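Local structure of beta-galactosidase (Geobacillus stearothermophilus, 4OIF) at residues E59-E62 with G63-R66; T133-I136 with N137-A141; E68-D71 with K72-D76. The protein probably hydrolyses terminal non-reducing beta-D-galactose residues from beta-D-galactosides, as a zinc-binding trimeric enzyme of glycoside hydrolase family 42. All coordinates share one frame; numbering follows the deposited sequence.

Contact 1: residues E59-E62 with G63-R66; sequences EPEE and GVYR
A type II beta turn from Glu61 to Val64 reverses the chain in the loop between helices 55-58 and 68-79 of the TIM-barrel domain, and the carboxylate of Glu59 is tied into it. Val64 N closes the turn on Glu61 O at 3.1 Å. Gly63, at the third position, has the positive phi (73°) usual there for glycine; a CB would clash with Glu62 O. Its N-H points almost straight at Glu59 OE2 (2.8 Å, 170°), on the anti lone pair of that oxygen. Glu59 gets there with CG anti to its backbone N (chi1 -169°) and an extended chain that runs side by side with Tyr65, Glu59 CD coming within 3.4 Å of Tyr65 CE1. The other oxygen, Glu59 OE1, also accepts from Trp55 NE1, so the buried carboxylate is held through both oxygens. Flanking the turn, the Pro60 ring and the Arg66 side chain cross at about a right angle, Pro60 CG 3.8 Å from Arg66 CG. Glu62 reaches away to Tyr101 (hydrogen bond) and Lys100 (salt bridge). A water lying in the plane of the Tyr65 ring joins the two side chains, donating to Glu59 OE1 at 2.6 Å and bonded to Tyr65 OH at 2.7 Å.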
ATOM      1  N   GLU A  59      -6.589   4.209  40.737  1.00  8.82           N
ATOM      2  CA  GLU A  59      -7.736   5.094  40.865  1.00  8.10           C
ATOM      3  C   GLU A  59      -8.848   4.559  39.967  1.00  5.83           C
ATOM      4  O   GLU A  59      -9.085   5.069  38.875  1.00  5.13           O
ATOM      5  CB  GLU A  59      -7.345   6.534  40.501  1.00  9.43           C
ATOM      6  CG  GLU A  59      -8.375   7.601  40.850  1.00 10.34           C
ATOM      7  CD  GLU A  59      -7.903   9.021  40.517  1.00 13.26           C
ATOM      8  OE1 GLU A  59      -6.826   9.167  39.902  1.00  7.63           O
ATOM      9  OE2 GLU A  59      -8.616   9.988  40.868  1.00 13.42           O
ATOM     10  N   PRO A  60      -9.519   3.499  40.425  1.00  7.30           N
ATOM     11  CA  PRO A  60     -10.530   2.803  39.628  1.00  9.45           C
ATOM     12  C   PRO A  60     -11.658   3.735  39.185  1.00 13.09           C
ATOM     13  O   PRO A  60     -12.142   3.641  38.058  1.00  5.93           O
ATOM     14  CB  PRO A  60     -11.032   1.716  40.584  1.00  5.46           C
ATOM     15  CG  PRO A  60     -10.594   2.135  41.914  1.00  6.30           C
ATOM     16  CD  PRO A  60      -9.316   2.839  41.720  1.00  7.15           C
ATOM     17  N   GLU A  61     -12.056   4.636  40.073  1.00  9.51           N
ATOM     18  CA  GLU A  61     -12.928   5.739  39.705  1.00 14.51           C
ATOM     19  C   GLU A  61     -12.305   7.027  40.218  1.00 12.63           C
ATOM     20  O   GLU A  61     -11.425   6.974  41.079  1.00 11.97           O
ATOM     21  CB  GLU A  61     -14.332   5.524  40.271  1.00 17.68           C
ATOM     22  CG  GLU A  61     -14.998   4.294  39.690  1.00 20.71           C
ATOM     23  CD  GLU A  61     -16.111   3.770  40.552  1.00 42.81           C
ATOM     24  OE1 GLU A  61     -16.365   4.369  41.625  1.00 39.92           O
ATOM     25  OE2 GLU A  61     -16.726   2.756  40.150  1.00 52.61           O
ATOM     26  N   GLU A  62     -12.746   8.174  39.702  1.00 10.07           N
ATOM     27  CA  GLU A  62     -12.132   9.452  40.069  1.00 10.92           C
ATOM     28  C   GLU A  62     -12.201   9.717  41.585  1.00 21.93           C
ATOM     29  O   GLU A  62     -13.253   9.570  42.209  1.00 17.10           O
ATOM     30  CB  GLU A  62     -12.785  10.595  39.294  1.00 24.42           C
ATOM     31  CG  GLU A  62     -11.951  11.880  39.257  1.00 14.41           C
ATOM     32  CD  GLU A  62     -12.538  12.927  38.336  1.00 14.88           C
ATOM     33  OE1 GLU A  62     -13.616  12.670  37.764  1.00 17.50           O
ATOM     34  OE2 GLU A  62     -11.922  14.003  38.175  1.00 23.41           O
ATOM     35  N   GLY A  63     -11.053  10.070  42.172  1.00 21.47           N
ATOM     36  CA  GLY A  63     -10.969  10.416  43.584  1.00 13.30           C
ATOM     37  C   GLY A  63     -11.091   9.235  44.528  1.00 14.16           C
ATOM     38  O   GLY A  63     -11.127   9.397  45.745  1.00 22.82           O
ATOM     39  N   VAL A  64     -11.155   8.043  43.954  1.00 16.26           N
ATOM     40  CA  VAL A  64     -11.319   6.811  44.704  1.00 12.71           C
ATOM     41  C   VAL A  64     -10.072   5.952  44.545  1.00 14.87           C
ATOM     42  O   VAL A  64      -9.860   5.358  43.490  1.00 16.18           O
ATOM     43  CB  VAL A  64     -12.542   6.033  44.209  1.00 11.65           C
ATOM     44  CG1 VAL A  64     -12.762   4.798  45.049  1.00 10.44           C
ATOM     45  CG2 VAL A  64     -13.772   6.929  44.194  1.00  9.43           C
ATOM     46  N   TYR A  65      -9.251   5.871  45.587  1.00 13.16           N
ATOM     47  CA  TYR A  65      -7.936   5.245  45.448  1.00 13.64           C
ATOM     48  C   TYR A  65      -7.818   3.863  46.064  1.00 18.78           C
ATOM     49  O   TYR A  65      -8.490   3.524  47.042  1.00 19.95           O
ATOM     50  CB  TYR A  65      -6.862   6.154  46.036  1.00  8.36           C
ATOM     51  CG  TYR A  65      -6.845   7.499  45.365  1.00 14.68           C
ATOM     52  CD1 TYR A  65      -6.272   7.659  44.102  1.00  9.47           C
ATOM     53  CD2 TYR A  65      -7.426   8.610  45.977  1.00  9.37           C
ATOM     54  CE1 TYR A  65      -6.277   8.890  43.465  1.00 15.86           C
ATOM     55  CE2 TYR A  65      -7.433   9.853  45.352  1.00 13.34           C
ATOM     56  CZ  TYR A  65      -6.857   9.987  44.097  1.00 19.81           C
ATOM     57  OH  TYR A  65      -6.852  11.217  43.478  1.00  9.70           O
ATOM     58  N   ARG A  66      -6.946   3.073  45.451  1.00 14.03           N
ATOM     59  CA  ARG A  66      -6.679   1.710  45.861  1.00 13.03           C
ATOM     60  C   ARG A  66      -5.184   1.472  45.869  1.00 16.52           C
ATOM     61  O   ARG A  66      -4.662   0.868  44.934  1.00 14.62           O
ATOM     62  CB  ARG A  66      -7.348   0.718  44.914  1.00 12.77           C
ATOM     63  CG  ARG A  66      -8.857   0.720  44.966  1.00 18.40           C
ATOM     64  CD  ARG A  66      -9.371   0.059  46.227  1.00 20.84           C
ATOM     65  NE  ARG A  66     -10.829   0.009  46.215  1.00 51.64           N
ATOM     66  CZ  ARG A  66     -11.622   0.917  46.781  1.00 41.39           C
ATOM     67  NH1 ARG A  66     -11.104   1.956  47.429  1.00 28.81           N
ATOM     68  NH2 ARG A  66     -12.940   0.777  46.702  1.00 35.38           N
TER
HETATM   69  O   HOH W   1      -5.458  10.869  41.240  1.00 12.86           O

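Contact 2: residues T133-I136 with N137-A141; sequences TQHI and NRLLA
Leu139 lies over one face of the His135 imidazole, its CG offset toward the rim and its CD1 3.9 Å from His135 NE2. One residue earlier in each segment, a water donates to Gln134 OE1 (3.0 Å); it also lies 2.4 Å from Arg138 NE, too short for that leg to be trusted. The Arg138 chain bends at chi3 (-62°), which turns the guanidinium back so that Gln134 OE1 sits at its edge, near its plane. On the buried side, Asn137 folds back along the helix, CG anti to its carbonyl carbon (chi1 -70°). Asn137 CG and OD1 each lie 3.0 Å from Thr133 O; OD1 and that carbonyl are both acceptors and form no bond, while Asn137 N does donate to it. OD1 is also 3.8 Å from Ile136 CG2. These pairs sit along helix 127-144 in the TIM-barrel domain, held by successive i to i+4 backbone bonds: Asn137 N to Thr133 O, Arg138 N to Gln134 O, Leu139 N to His135 O and Leu140 N to Ile136 O, each 2.9 Å. With an alanine here instead of Asn137, Glu239 OE2 on helix 218-246 is likely to lose its amide donor ND2, and a gap would probably open beside Ile136 CG2. The same helix receives Gln134, whose NE2 bonds to Asn238 O, and touches Arg138 through Pro242. Facing helix 55-58, Thr133 and Ile136 pack on Trp55, and Thr133 OG1 is held by Tyr129 O, one turn back.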
ATOM      1  N   THR A 133      -2.144  13.952  36.054  1.00  8.11           N
ATOM      2  CA  THR A 133      -0.933  13.149  36.112  1.00  7.25           C
ATOM      3  C   THR A 133       0.006  13.703  37.179  1.00  8.36           C
ATOM      4  O   THR A 133       0.577  12.940  37.965  1.00  8.35           O
ATOM      5  CB  THR A 133      -0.205  13.078  34.754  1.00  7.24           C
ATOM      6  OG1 THR A 133       0.141  14.394  34.322  1.00 11.41           O
ATOM      7  CG2 THR A 133      -1.090  12.407  33.707  1.00  6.01           C
ATOM      8  N   GLN A 134       0.164  15.024  37.235  1.00  9.96           N
ATOM      9  CA  GLN A 134       1.008  15.559  38.292  1.00  5.49           C
ATOM     10  C   GLN A 134       0.480  15.179  39.672  1.00  7.23           C
ATOM     11  O   GLN A 134       1.255  14.868  40.568  1.00 10.30           O
ATOM     12  CB  GLN A 134       1.143  17.069  38.204  1.00 10.64           C
ATOM     13  CG  GLN A 134       2.275  17.570  39.095  1.00 16.14           C
ATOM     14  CD  GLN A 134       2.320  19.073  39.241  1.00 10.60           C
ATOM     15  OE1 GLN A 134       1.737  19.635  40.168  1.00 14.45           O
ATOM     16  NE2 GLN A 134       3.037  19.732  38.341  1.00  7.60           N
ATOM     17  N   HIS A 135      -0.837  15.179  39.843  1.00 11.59           N
ATOM     18  CA  HIS A 135      -1.411  14.897  41.156  1.00  8.59           C
ATOM     19  C   HIS A 135      -1.222  13.440  41.583  1.00 10.09           C
ATOM     20  O   HIS A 135      -0.817  13.151  42.721  1.00  7.06           O
ATOM     21  CB  HIS A 135      -2.894  15.240  41.180  1.00  9.69           C
ATOM     22  CG  HIS A 135      -3.539  14.975  42.503  1.00 15.16           C
ATOM     23  ND1 HIS A 135      -3.130  15.595  43.666  1.00 15.15           N
ATOM     24  CD2 HIS A 135      -4.536  14.128  42.859  1.00 12.91           C
ATOM     25  CE1 HIS A 135      -3.859  15.155  44.675  1.00 18.45           C
ATOM     26  NE2 HIS A 135      -4.721  14.266  44.212  1.00 18.52           N
ATOM     27  N   ILE A 136      -1.524  12.507  40.688  1.00  7.76           N
ATOM     28  CA  ILE A 136      -1.292  11.126  41.066  1.00  5.53           C
ATOM     29  C   ILE A 136       0.221  10.862  41.259  1.00  8.24           C
ATOM     30  O   ILE A 136       0.624  10.085  42.136  1.00 11.01           O
ATOM     31  CB  ILE A 136      -1.907  10.159  40.050  1.00  9.21           C
ATOM     32  CG1 ILE A 136      -1.920   8.746  40.626  1.00 10.03           C
ATOM     33  CG2 ILE A 136      -1.194  10.220  38.708  1.00  5.88           C
ATOM     34  CD1 ILE A 136      -2.874   7.838  39.911  1.00 12.87           C
ATOM     35  N   ASN A 137       1.068  11.534  40.487  1.00  4.53           N
ATOM     36  CA  ASN A 137       2.494  11.420  40.740  1.00  5.07           C
ATOM     37  C   ASN A 137       2.802  11.866  42.156  1.00  9.22           C
ATOM     38  O   ASN A 137       3.560  11.210  42.881  1.00  8.90           O
ATOM     39  CB  ASN A 137       3.288  12.234  39.735  1.00  6.73           C
ATOM     40  CG  ASN A 137       3.238  11.635  38.356  1.00  6.87           C
ATOM     41  OD1 ASN A 137       2.496  10.687  38.116  1.00 11.51           O
ATOM     42  ND2 ASN A 137       4.012  12.186  37.440  1.00  9.40           N
ATOM     43  N   ARG A 138       2.162  12.954  42.572  1.00  9.57           N
ATOM     44  CA  ARG A 138       2.346  13.440  43.931  1.00  8.25           C
ATOM     45  C   ARG A 138       1.888  12.429  44.989  1.00 10.65           C
ATOM     46  O   ARG A 138       2.589  12.216  45.967  1.00 16.95           O
ATOM     47  CB  ARG A 138       1.623  14.760  44.121  1.00 13.84           C
ATOM     48  CG  ARG A 138       1.762  15.338  45.509  1.00 16.65           C
ATOM     49  CD  ARG A 138       1.199  16.730  45.553  1.00 11.95           C
ATOM     50  NE  ARG A 138       1.929  17.630  44.667  1.00  8.03           N
ATOM     51  CZ  ARG A 138       3.072  18.222  44.998  1.00 22.11           C
ATOM     52  NH1 ARG A 138       3.608  18.002  46.193  1.00 16.36           N
ATOM     53  NH2 ARG A 138       3.678  19.030  44.136  1.00 23.71           N
ATOM     54  N   LEU A 139       0.727  11.804  44.804  1.00  8.35           N
ATOM     55  CA  LEU A 139       0.270  10.809  45.776  1.00  9.99           C
ATOM     56  C   LEU A 139       1.284   9.675  45.856  1.00 11.37           C
ATOM     57  O   LEU A 139       1.615   9.190  46.947  1.00 10.17           O
ATOM     58  CB  LEU A 139      -1.123  10.259  45.418  1.00  7.95           C
ATOM     59  CG  LEU A 139      -2.283  11.266  45.492  1.00 12.59           C
ATOM     60  CD1 LEU A 139      -3.609  10.638  45.070  1.00  8.85           C
ATOM     61  CD2 LEU A 139      -2.407  11.874  46.877  1.00  6.25           C
ATOM     62  N   LEU A 140       1.789   9.266  44.695  1.00  9.65           N
ATOM     63  CA  LEU A 140       2.777   8.195  44.662  1.00 12.99           C
ATOM     64  C   LEU A 140       4.037   8.573  45.440  1.00 13.91           C
ATOM     65  O   LEU A 140       4.488   7.791  46.281  1.00 12.54           O
ATOM     66  CB  LEU A 140       3.138   7.825  43.223  1.00  9.20           C
ATOM     67  CG  LEU A 140       2.138   6.927  42.485  1.00 15.66           C
ATOM     68  CD1 LEU A 140       2.472   6.894  41.011  1.00  5.44           C
ATOM     69  CD2 LEU A 140       2.087   5.513  43.073  1.00  3.73           C
ATOM     70  N   ALA A 141       4.597   9.756  45.183  1.00  7.62           N
ATOM     71  CA  ALA A 141       5.814  10.154  45.894  1.00 11.64           C
ATOM     72  C   ALA A 141       5.544  10.321  47.392  1.00  7.35           C
ATOM     73  O   ALA A 141       6.388   9.985  48.216  1.00 12.09           O
ATOM     74  CB  ALA A 141       6.411  11.437  45.305  1.00  4.97           C
TER
HETATM   75  O   HOH W   2       0.720  18.274  42.681  1.00 20.38           O

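Contact 3: residues E68-D71 with K72-D76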
ATOM      1  N   GLU A  68      -3.519  -0.132  48.443  1.00 16.57           N
ATOM      2  CA  GLU A  68      -3.138  -1.219  49.349  1.00 11.98           C
ATOM      3  C   GLU A  68      -2.370  -2.322  48.626  1.00 10.18           C
ATOM      4  O   GLU A  68      -1.321  -2.789  49.117  1.00 12.78           O
ATOM      5  CB  GLU A  68      -4.366  -1.797  50.051  1.00 13.53           C
ATOM      6  CG  GLU A  68      -5.189  -0.759  50.831  1.00 32.96           C
ATOM      7  CD  GLU A  68      -6.081   0.107  49.926  1.00 47.27           C
ATOM      8  OE1 GLU A  68      -6.797  -0.455  49.064  1.00 35.61           O
ATOM      9  OE2 GLU A  68      -6.055   1.352  50.071  1.00 37.86           O
ATOM     10  N   TRP A  69      -2.856  -2.715  47.449  1.00  4.91           N
ATOM     11  CA  TRP A  69      -2.185  -3.781  46.702  1.00  9.80           C
ATOM     12  C   TRP A  69      -0.733  -3.389  46.373  1.00 10.17           C
ATOM     13  O   TRP A  69       0.172  -4.225  46.435  1.00  7.77           O
ATOM     14  CB  TRP A  69      -2.958  -4.132  45.421  1.00  4.89           C
ATOM     15  CG  TRP A  69      -3.015  -3.014  44.431  1.00  9.65           C
ATOM     16  CD1 TRP A  69      -3.991  -2.064  44.325  1.00  9.98           C
ATOM     17  CD2 TRP A  69      -2.048  -2.714  43.424  1.00  7.57           C
ATOM     18  NE1 TRP A  69      -3.688  -1.193  43.316  1.00 14.45           N
ATOM     19  CE2 TRP A  69      -2.499  -1.566  42.745  1.00 10.59           C
ATOM     20  CE3 TRP A  69      -0.835  -3.293  43.038  1.00  9.35           C
ATOM     21  CZ2 TRP A  69      -1.788  -0.993  41.692  1.00  8.32           C
ATOM     22  CZ3 TRP A  69      -0.129  -2.721  41.994  1.00  7.72           C
ATOM     23  CH2 TRP A  69      -0.609  -1.588  41.331  1.00 10.56           C
ATOM     24  N   LEU A  70      -0.511  -2.111  46.060  1.00  6.63           N
ATOM     25  CA  LEU A  70       0.825  -1.655  45.701  1.00 12.44           C
ATOM     26  C   LEU A  70       1.715  -1.578  46.959  1.00 13.33           C
ATOM     27  O   LEU A  70       2.929  -1.842  46.893  1.00  7.66           O
ATOM     28  CB  LEU A  70       0.760  -0.309  44.958  1.00  6.68           C
ATOM     29  CG  LEU A  70       2.077   0.384  44.587  1.00  6.13           C
ATOM     30  CD1 LEU A  70       2.979  -0.493  43.739  1.00  2.13           C
ATOM     31  CD2 LEU A  70       1.788   1.683  43.867  1.00  5.92           C
ATOM     32  N   ASP A  71       1.108  -1.246  48.098  1.00  8.96           N
ATOM     33  CA  ASP A  71       1.810  -1.275  49.381  1.00  8.04           C
ATOM     34  C   ASP A  71       2.374  -2.659  49.604  1.00 16.59           C
ATOM     35  O   ASP A  71       3.564  -2.841  49.954  1.00  9.71           O
ATOM     36  CB  ASP A  71       0.883  -0.947  50.542  1.00  5.84           C
ATOM     37  CG  ASP A  71       0.331   0.459  50.492  1.00  7.13           C
ATOM     38  OD1 ASP A  71       0.832   1.318  49.732  1.00 12.33           O
ATOM     39  OD2 ASP A  71      -0.617   0.702  51.249  1.00  9.87           O
ATOM     40  N   LYS A  72       1.493  -3.637  49.398  1.00 10.76           N
ATOM     41  CA  LYS A  72       1.881  -5.013  49.624  1.00  9.51           C
ATOM     42  C   LYS A  72       2.939  -5.436  48.617  1.00 13.56           C
ATOM     43  O   LYS A  72       3.847  -6.178  48.970  1.00 10.42           O
ATOM     44  CB  LYS A  72       0.677  -5.953  49.579  1.00  6.05           C
ATOM     45  CG  LYS A  72       1.088  -7.418  49.605  1.00 21.44           C
ATOM     46  CD  LYS A  72       0.175  -8.284  50.459  1.00 23.61           C
ATOM     47  CE  LYS A  72       0.660  -9.732  50.470  1.00 24.21           C
ATOM     48  NZ  LYS A  72       0.698 -10.315  49.094  1.00 24.82           N
ATOM     49  N   VAL A  73       2.846  -4.955  47.381  1.00 12.18           N
ATOM     50  CA  VAL A  73       3.898  -5.242  46.403  1.00  6.69           C
ATOM     51  C   VAL A  73       5.270  -4.700  46.857  1.00  8.65           C
ATOM     52  O   VAL A  73       6.269  -5.424  46.793  1.00  9.90           O
ATOM     53  CB  VAL A  73       3.536  -4.678  44.999  1.00  9.35           C
ATOM     54  CG1 VAL A  73       4.774  -4.565  44.096  1.00  2.64           C
ATOM     55  CG2 VAL A  73       2.455  -5.540  44.350  1.00  4.61           C
ATOM     56  N   PHE A  74       5.314  -3.448  47.324  1.00  8.22           N
ATOM     57  CA  PHE A  74       6.572  -2.827  47.768  1.00 10.71           C
ATOM     58  C   PHE A  74       7.177  -3.605  48.910  1.00  8.41           C
ATOM     59  O   PHE A  74       8.386  -3.925  48.909  1.00  6.54           O
ATOM     60  CB  PHE A  74       6.366  -1.381  48.215  1.00  9.57           C
ATOM     61  CG  PHE A  74       6.633  -0.361  47.139  1.00 16.18           C
ATOM     62  CD1 PHE A  74       5.654  -0.043  46.204  1.00  9.31           C
ATOM     63  CD2 PHE A  74       7.852   0.296  47.078  1.00  8.43           C
ATOM     64  CE1 PHE A  74       5.890   0.897  45.220  1.00  8.06           C
ATOM     65  CE2 PHE A  74       8.094   1.238  46.095  1.00 11.91           C
ATOM     66  CZ  PHE A  74       7.104   1.541  45.162  1.00  5.85           C
ATOM     67  N   ASP A  75       6.322  -3.926  49.881  1.00 11.46           N
ATOM     68  CA  ASP A  75       6.790  -4.677  51.037  1.00 10.16           C
ATOM     69  C   ASP A  75       7.298  -6.058  50.630  1.00  8.95           C
ATOM     70  O   ASP A  75       8.369  -6.460  51.051  1.00  9.94           O
ATOM     71  CB  ASP A  75       5.696  -4.791  52.098  1.00  3.57           C
ATOM     72  CG  ASP A  75       5.515  -3.497  52.879  1.00 21.56           C
ATOM     73  OD1 ASP A  75       6.371  -2.592  52.729  1.00  9.93           O
ATOM     74  OD2 ASP A  75       4.526  -3.383  53.641  1.00 19.33           O
ATOM     75  N   ASP A  76       6.540  -6.759  49.794  1.00  9.11           N
ATOM     76  CA  ASP A  76       6.870  -8.123  49.375  1.00 12.58           C
ATOM     77  C   ASP A  76       8.166  -8.194  48.582  1.00 14.45           C
ATOM     78  O   ASP A  76       8.973  -9.106  48.767  1.00 11.35           O
ATOM     79  CB  ASP A  76       5.743  -8.721  48.522  1.00  8.43           C
ATOM     80  CG  ASP A  76       4.564  -9.152  49.344  1.00  9.14           C
ATOM     81  OD1 ASP A  76       4.699  -9.195  50.577  1.00 11.66           O
ATOM     82  OD2 ASP A  76       3.509  -9.474  48.766  1.00 11.03           O
TER
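Leu70 and Phe74, one helical turn apart, lie side by side and point the same way. From CB, which rests over one face of the neighbouring Trp69 indole, offset toward the rim, the Leu70 side chain leaves with CG anti to the backbone N (chi1 176°). That course carries Leu70 CG alongside the phenyl ring, 3.9 Å from both CD1 and CE1 of Phe74. At the tip, Leu70 CD1 comes closer to the ring, 3.5 Å from Phe74 CE1, and also reaches Val73 CB at 4.4 Å. The ring in turn presents its edge to the helix backbone: Leu70 O lies in the ring plane, 3.3 Å from Phe74 CD1, while also accepting the Phe74 N-H. Phe74 continues inward to strand 83-87, where Val84 and Leu86 meet it, and stacks with Tyr144. All this occurs on helix 68-79, one of the helices surrounding the parallel strands of the TIM barrel, so this face of the helix joins the barrel wall to helix 127-144. Nearby, Trp69 and Val73 also run side by side, Val73 CG2 meeting the indole edge at CE3 (4.2 Å); Trp69 NE1 donates to Ala57 O at the preceding helix. Asp71 leaves the turn for Arg143, a salt bridge through OD2, and for the hydroxyl of Tyr144 through OD1, anchoring the helix to the end of 127-144. On the exposed side, Lys72 bends at chi2 and chi4 to bring NZ to Asp76 OD2, a salt bridge of 3.0 Å on the syn lone pair.

All three contacts lie in the TIM-barrel domain, on the same side of the chain's centre. Along the sequence, contact 3 follows contact 1 after a single residue and opens helix 68-79; strand 83-87 comes next, and contact 2 lies further on, in helix 127-144. Centres are about 13 Å apart for contacts 1 and 2, and about 17 Å for each of the other pairs. Helix 127-144 connects the group: Tyr65 of the loop packs on Leu139 (CZ to CD1, 3.5 Å) and His135, while Leu140 CD2 meets Leu70 CD2 of helix 68-79 at 3.9 Å. Loop and helix, adjoining in sequence, are therefore both fastened to one neighbouring helix on the outer layer of the barrel.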